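Local coordinates for protein cytochrome P450 monooxygenase (Rhodococcus sp. ECU0066, PDB 6KBH) that probably acts as a self-sufficient monooxygenase, its one chain carrying a P450 heme domain together with FMN and a [2Fe-2S] cluster, at residues Arg412-Gln423 and Val439-Glu450. Sequence-based numbering, arbitrary orientation.
Sequences RRLPHMELVPDQ and VWVRWDPARNPE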
loop_
_atom_site.group_PDB
_atom_site.type_symbol
_atom_site.label_atom_id
_atom_site.label_comp_id
_atom_site.label_asym_id
_atom_site.label_seq_id
_atom_site.Cartn_x
_atom_site.Cartn_y
_atom_site.Cartn_z
ATOM N N ARG A 412 -1.407 -19.620 -9.049
ATOM C CA ARG A 412 -1.938 -20.827 -8.427
ATOM C C ARG A 412 -2.080 -21.944 -9.450
ATOM O O ARG A 412 -1.451 -23.001 -9.331
ATOM C CB ARG A 412 -3.289 -20.532 -7.775
ATOM C CG ARG A 412 -3.209 -19.739 -6.489
ATOM C CD ARG A 412 -3.090 -20.638 -5.279
ATOM N NE ARG A 412 -3.302 -19.885 -4.048
ATOM C CZ ARG A 412 -4.488 -19.450 -3.632
ATOM N NH1 ARG A 412 -5.578 -19.696 -4.347
ATOM N NH2 ARG A 412 -4.585 -18.769 -2.499
ATOM N N ARG A 413 -2.894 -21.714 -10.479
ATOM C CA ARG A 413 -3.299 -22.795 -11.366
ATOM C C ARG A 413 -2.216 -23.147 -12.381
ATOM O O ARG A 413 -1.982 -24.331 -12.649
ATOM C CB ARG A 413 -4.605 -22.421 -12.070
ATOM C CG ARG A 413 -5.777 -22.288 -11.107
ATOM C CD ARG A 413 -7.003 -21.656 -11.742
ATOM N NE ARG A 413 -7.641 -22.517 -12.731
ATOM C CZ ARG A 413 -8.818 -22.261 -13.293
ATOM N NH1 ARG A 413 -9.495 -21.172 -12.957
ATOM N NH2 ARG A 413 -9.323 -23.100 -14.186
ATOM N N LEU A 414 -1.539 -22.152 -12.956
ATOM C CA LEU A 414 -0.582 -22.374 -14.040
ATOM C C LEU A 414 0.807 -21.845 -13.693
ATOM O O LEU A 414 1.314 -20.931 -14.355
ATOM C CB LEU A 414 -1.076 -21.733 -15.336
ATOM C CG LEU A 414 -2.557 -21.852 -15.702
ATOM C CD1 LEU A 414 -2.799 -21.404 -17.131
ATOM C CD2 LEU A 414 -3.003 -23.280 -15.535
ATOM N N PRO A 415 1.467 -22.410 -12.675
ATOM C CA PRO A 415 2.861 -22.019 -12.416
ATOM C C PRO A 415 3.822 -22.515 -13.478
ATOM O O PRO A 415 4.904 -21.937 -13.633
ATOM C CB PRO A 415 3.167 -22.659 -11.053
ATOM C CG PRO A 415 1.845 -23.121 -10.518
ATOM C CD PRO A 415 1.023 -23.436 -11.720
ATOM N N HIS A 416 3.462 -23.571 -14.208
ATOM C CA HIS A 416 4.266 -24.127 -15.289
ATOM C C HIS A 416 4.064 -23.392 -16.612
ATOM O O HIS A 416 4.388 -23.932 -17.679
ATOM C CB HIS A 416 3.949 -25.615 -15.454
ATOM C CG HIS A 416 2.546 -25.882 -15.899
ATOM N ND1 HIS A 416 1.454 -25.270 -15.324
ATOM C CD2 HIS A 416 2.056 -26.700 -16.860
ATOM C CE1 HIS A 416 0.352 -25.693 -15.916
ATOM N NE2 HIS A 416 0.690 -26.564 -16.850
ATOM N N MET A 417 3.524 -22.179 -16.555
ATOM C CA MET A 417 3.323 -21.360 -17.739
ATOM C C MET A 417 4.583 -20.561 -18.042
ATOM O O MET A 417 5.216 -20.010 -17.138
ATOM C CB MET A 417 2.137 -20.421 -17.523
ATOM C CG MET A 417 2.018 -19.290 -18.523
ATOM S SD MET A 417 1.052 -17.911 -17.873
ATOM C CE MET A 417 -0.598 -18.603 -17.910
ATOM N N GLU A 418 4.953 -20.501 -19.321
ATOM C CA GLU A 418 6.099 -19.702 -19.735
ATOM C C GLU A 418 5.762 -18.945 -21.009
ATOM O O GLU A 418 4.789 -19.245 -21.704
ATOM C CB GLU A 418 7.362 -20.554 -19.947
ATOM C CG GLU A 418 7.285 -21.546 -21.086
ATOM C CD GLU A 418 8.550 -22.373 -21.229
ATOM O OE1 GLU A 418 9.487 -22.176 -20.426
ATOM O OE2 GLU A 418 8.608 -23.221 -22.146
ATOM N N LEU A 419 6.592 -17.948 -21.299
ATOM C CA LEU A 419 6.425 -17.150 -22.503
ATOM C C LEU A 419 6.874 -17.931 -23.730
ATOM O O LEU A 419 7.891 -18.630 -23.705
ATOM C CB LEU A 419 7.230 -15.854 -22.396
ATOM C CG LEU A 419 6.603 -14.678 -21.650
ATOM C CD1 LEU A 419 7.628 -13.574 -21.442
ATOM C CD2 LEU A 419 5.405 -14.164 -22.413
ATOM N N VAL A 420 6.102 -17.815 -24.807
ATOM C CA VAL A 420 6.524 -18.311 -26.113
ATOM C C VAL A 420 7.830 -17.611 -26.469
ATOM O O VAL A 420 7.859 -16.377 -26.576
ATOM C CB VAL A 420 5.446 -18.070 -27.184
ATOM C CG1 VAL A 420 5.995 -18.376 -28.567
ATOM C CG2 VAL A 420 4.209 -18.910 -26.888
ATOM N N PRO A 421 8.932 -18.340 -26.634
ATOM C CA PRO A 421 10.223 -17.686 -26.879
ATOM C C PRO A 421 10.262 -17.021 -28.247
ATOM O O PRO A 421 9.377 -17.195 -29.089
ATOM C CB PRO A 421 11.232 -18.835 -26.787
ATOM C CG PRO A 421 10.501 -19.939 -26.060
ATOM C CD PRO A 421 9.072 -19.796 -26.478
ATOM N N ASP A 422 11.332 -16.250 -28.457
ATOM C CA ASP A 422 11.529 -15.471 -29.683
ATOM C C ASP A 422 10.278 -14.668 -30.034
ATOM O O ASP A 422 9.855 -14.600 -31.191
ATOM C CB ASP A 422 11.946 -16.369 -30.850
ATOM C CG ASP A 422 13.330 -16.965 -30.663
ATOM O OD1 ASP A 422 14.014 -16.595 -29.689
ATOM O OD2 ASP A 422 13.737 -17.800 -31.500
ATOM N N GLN A 423 9.677 -14.055 -29.019
ATOM C CA GLN A 423 8.445 -13.299 -29.181
ATOM C C GLN A 423 8.753 -11.809 -29.149
ATOM O O GLN A 423 9.449 -11.331 -28.246
ATOM C CB GLN A 423 7.441 -13.659 -28.086
ATOM C CG GLN A 423 6.116 -12.931 -28.189
ATOM C CD GLN A 423 5.094 -13.458 -27.204
ATOM O OE1 GLN A 423 4.002 -12.906 -27.071
ATOM N NE2 GLN A 423 5.442 -14.534 -26.507
ATOM N N VAL A 439 0.434 -10.974 -25.133
ATOM C CA VAL A 439 1.429 -11.776 -24.437
ATOM C C VAL A 439 1.045 -13.236 -24.668
ATOM O O VAL A 439 -0.088 -13.642 -24.383
ATOM C CB VAL A 439 1.545 -11.405 -22.941
ATOM C CG1 VAL A 439 0.544 -12.119 -22.062
ATOM C CG2 VAL A 439 2.957 -11.641 -22.437
ATOM N N TRP A 440 1.945 -13.990 -25.292
ATOM C CA TRP A 440 1.667 -15.357 -25.710
ATOM C C TRP A 440 2.366 -16.306 -24.749
ATOM O O TRP A 440 3.584 -16.221 -24.560
ATOM C CB TRP A 440 2.127 -15.597 -27.148
ATOM C CG TRP A 440 1.323 -14.845 -28.175
ATOM C CD1 TRP A 440 1.683 -13.695 -28.817
ATOM C CD2 TRP A 440 0.022 -15.192 -28.674
ATOM N NE1 TRP A 440 0.690 -13.304 -29.683
ATOM C CE2 TRP A 440 -0.339 -14.205 -29.616
ATOM C CE3 TRP A 440 -0.869 -16.239 -28.418
ATOM C CZ2 TRP A 440 -1.555 -14.235 -30.299
ATOM C CZ3 TRP A 440 -2.075 -16.268 -29.102
ATOM C CH2 TRP A 440 -2.406 -15.271 -30.029
ATOM N N VAL A 441 1.597 -17.203 -24.141
ATOM C CA VAL A 441 2.100 -18.060 -23.078
ATOM C C VAL A 441 1.755 -19.509 -23.385
ATOM O O VAL A 441 0.649 -19.819 -23.843
ATOM C CB VAL A 441 1.541 -17.643 -21.702
ATOM C CG1 VAL A 441 2.043 -16.260 -21.328
ATOM C CG2 VAL A 441 0.032 -17.666 -21.715
ATOM N N ARG A 442 2.717 -20.391 -23.144
ATOM C CA ARG A 442 2.536 -21.829 -23.227
ATOM C C ARG A 442 2.549 -22.427 -21.826
ATOM O O ARG A 442 3.060 -21.828 -20.877
ATOM C CB ARG A 442 3.639 -22.472 -24.077
ATOM C CG ARG A 442 4.965 -22.509 -23.348
ATOM C CD ARG A 442 5.990 -23.455 -23.950
ATOM N NE ARG A 442 6.155 -23.283 -25.386
ATOM C CZ ARG A 442 7.316 -22.995 -25.967
ATOM N NH1 ARG A 442 8.407 -22.836 -25.228
ATOM N NH2 ARG A 442 7.384 -22.858 -27.282
ATOM N N TRP A 443 1.967 -23.618 -21.707
ATOM C CA TRP A 443 2.091 -24.426 -20.500
ATOM C C TRP A 443 1.710 -25.859 -20.845
ATOM O O TRP A 443 1.157 -26.135 -21.913
ATOM C CB TRP A 443 1.230 -23.889 -19.349
ATOM C CG TRP A 443 -0.238 -24.115 -19.517
ATOM C CD1 TRP A 443 -0.972 -25.166 -19.047
ATOM C CD2 TRP A 443 -1.155 -23.260 -20.199
ATOM N NE1 TRP A 443 -2.292 -25.018 -19.401
ATOM C CE2 TRP A 443 -2.429 -23.853 -20.107
ATOM C CE3 TRP A 443 -1.023 -22.050 -20.884
ATOM C CZ2 TRP A 443 -3.557 -23.276 -20.678
ATOM C CZ3 TRP A 443 -2.141 -21.484 -21.443
ATOM C CH2 TRP A 443 -3.392 -22.093 -21.339
ATOM N N ASP A 444 2.021 -26.770 -19.924
ATOM C CA ASP A 444 1.700 -28.181 -20.099
ATOM C C ASP A 444 0.320 -28.452 -19.512
ATOM O O ASP A 444 0.172 -28.441 -18.280
ATOM C CB ASP A 444 2.751 -29.055 -19.426
ATOM C CG ASP A 444 2.630 -30.519 -19.810
ATOM O OD1 ASP A 444 1.638 -30.889 -20.474
ATOM O OD2 ASP A 444 3.533 -31.301 -19.449
ATOM N N PRO A 445 -0.702 -28.713 -20.332
ATOM C CA PRO A 445 -2.064 -28.830 -19.778
ATOM C C PRO A 445 -2.250 -30.007 -18.839
ATOM O O PRO A 445 -2.893 -29.855 -17.795
ATOM C CB PRO A 445 -2.941 -28.961 -21.033
ATOM C CG PRO A 445 -2.097 -28.440 -22.157
ATOM C CD PRO A 445 -0.694 -28.808 -21.800
ATOM N N ALA A 446 -1.731 -31.190 -19.183
ATOM C CA ALA A 446 -1.911 -32.346 -18.308
ATOM C C ALA A 446 -1.346 -32.086 -16.918
ATOM O O ALA A 446 -1.867 -32.609 -15.925
ATOM C CB ALA A 446 -1.257 -33.583 -18.922
ATOM N N ARG A 447 -0.310 -31.257 -16.833
ATOM C CA ARG A 447 0.482 -31.044 -15.631
ATOM C C ARG A 447 -0.095 -29.979 -14.700
ATOM O O ARG A 447 0.529 -29.672 -13.679
ATOM C CB ARG A 447 1.911 -30.670 -16.041
ATOM C CG ARG A 447 2.946 -30.647 -14.937
ATOM C CD ARG A 447 4.311 -30.511 -15.547
ATOM N NE ARG A 447 4.707 -31.768 -16.164
ATOM C CZ ARG A 447 5.671 -32.549 -15.694
ATOM N NH1 ARG A 447 6.348 -32.187 -14.614
ATOM N NH2 ARG A 447 5.969 -33.685 -16.310
ATOM N N ASN A 448 -1.255 -29.407 -15.019
ATOM C CA ASN A 448 -1.873 -28.464 -14.102
ATOM C C ASN A 448 -1.966 -29.097 -12.716
ATOM O O ASN A 448 -2.497 -30.210 -12.587
ATOM C CB ASN A 448 -3.280 -28.058 -14.559
ATOM C CG ASN A 448 -3.326 -27.533 -15.981
ATOM O OD1 ASN A 448 -4.249 -27.840 -16.736
ATOM N ND2 ASN A 448 -2.341 -26.729 -16.352
ATOM N N PRO A 449 -1.457 -28.444 -11.668
ATOM C CA PRO A 449 -1.733 -28.938 -10.310
ATOM C C PRO A 449 -3.221 -29.024 -10.027
ATOM O O PRO A 449 -3.632 -29.732 -9.099
ATOM C CB PRO A 449 -1.052 -27.899 -9.407
ATOM C CG PRO A 449 -0.090 -27.165 -10.296
ATOM C CD PRO A 449 -0.726 -27.165 -11.652
ATOM N N GLU A 450 -4.031 -28.343 -10.839
ATOM C CA GLU A 450 -5.454 -28.196 -10.577
ATOM C C GLU A 450 -6.207 -29.513 -10.741
ATOM O O GLU A 450 -7.087 -29.830 -9.931
ATOM C CB GLU A 450 -6.017 -27.131 -11.515
ATOM C CG GLU A 450 -7.499 -26.880 -11.399
ATOM C CD GLU A 450 -8.051 -26.248 -12.652
ATOM O OE1 GLU A 450 -7.704 -25.081 -12.929
ATOM O OE2 GLU A 450 -8.821 -26.922 -13.366
#
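Gln423 grips the backbone of Trp440 with both ends of its amide. Its CG stands anti to the backbone N (chi1 -179°) and the chain stays extended, which carries the amide across to the neighbouring strand. There OE1 receives Trp440 N on a lone pair at 2.9 Å, while NE2 donates to Trp440 O and, within its own segment, to Val420 O. Trp440 O also accepts Val420 N at 3.0 Å. Shortening Gln423 to an alanine is likely to leave Trp440 N without this acceptor, Val420 O without its side-chain donor and Trp440 O with one donor fewer, so that the loop after Val420 could shift. These bonds extend an antiparallel pairing in which Glu418 and Arg442 form a hydrogen-bonded pair; strand 440-442 lies between 418-419 and 172-174 in a three-stranded antiparallel sheet, at the periphery of the P450 heme domain and remote from the heme. Arg442 can be followed outward along Glu418: CB lies 4.2 Å from Glu418 O, CG runs alongside Glu418 CG, CD and NE pass Glu418 OE2, and CZ and NH2 approach Pro421 CD. At the tip NH1 donates a nearly straight hydrogen bond to Glu418 OE2 (3.1 Å, 170°), part of a salt bridge, in the guanidinium plane but above that of the carboxylate. Leu414 CD1 sits over the centre of the six-membered ring of Trp443, and Trp443 CB lies over one face of the His416 ring, toward its rim.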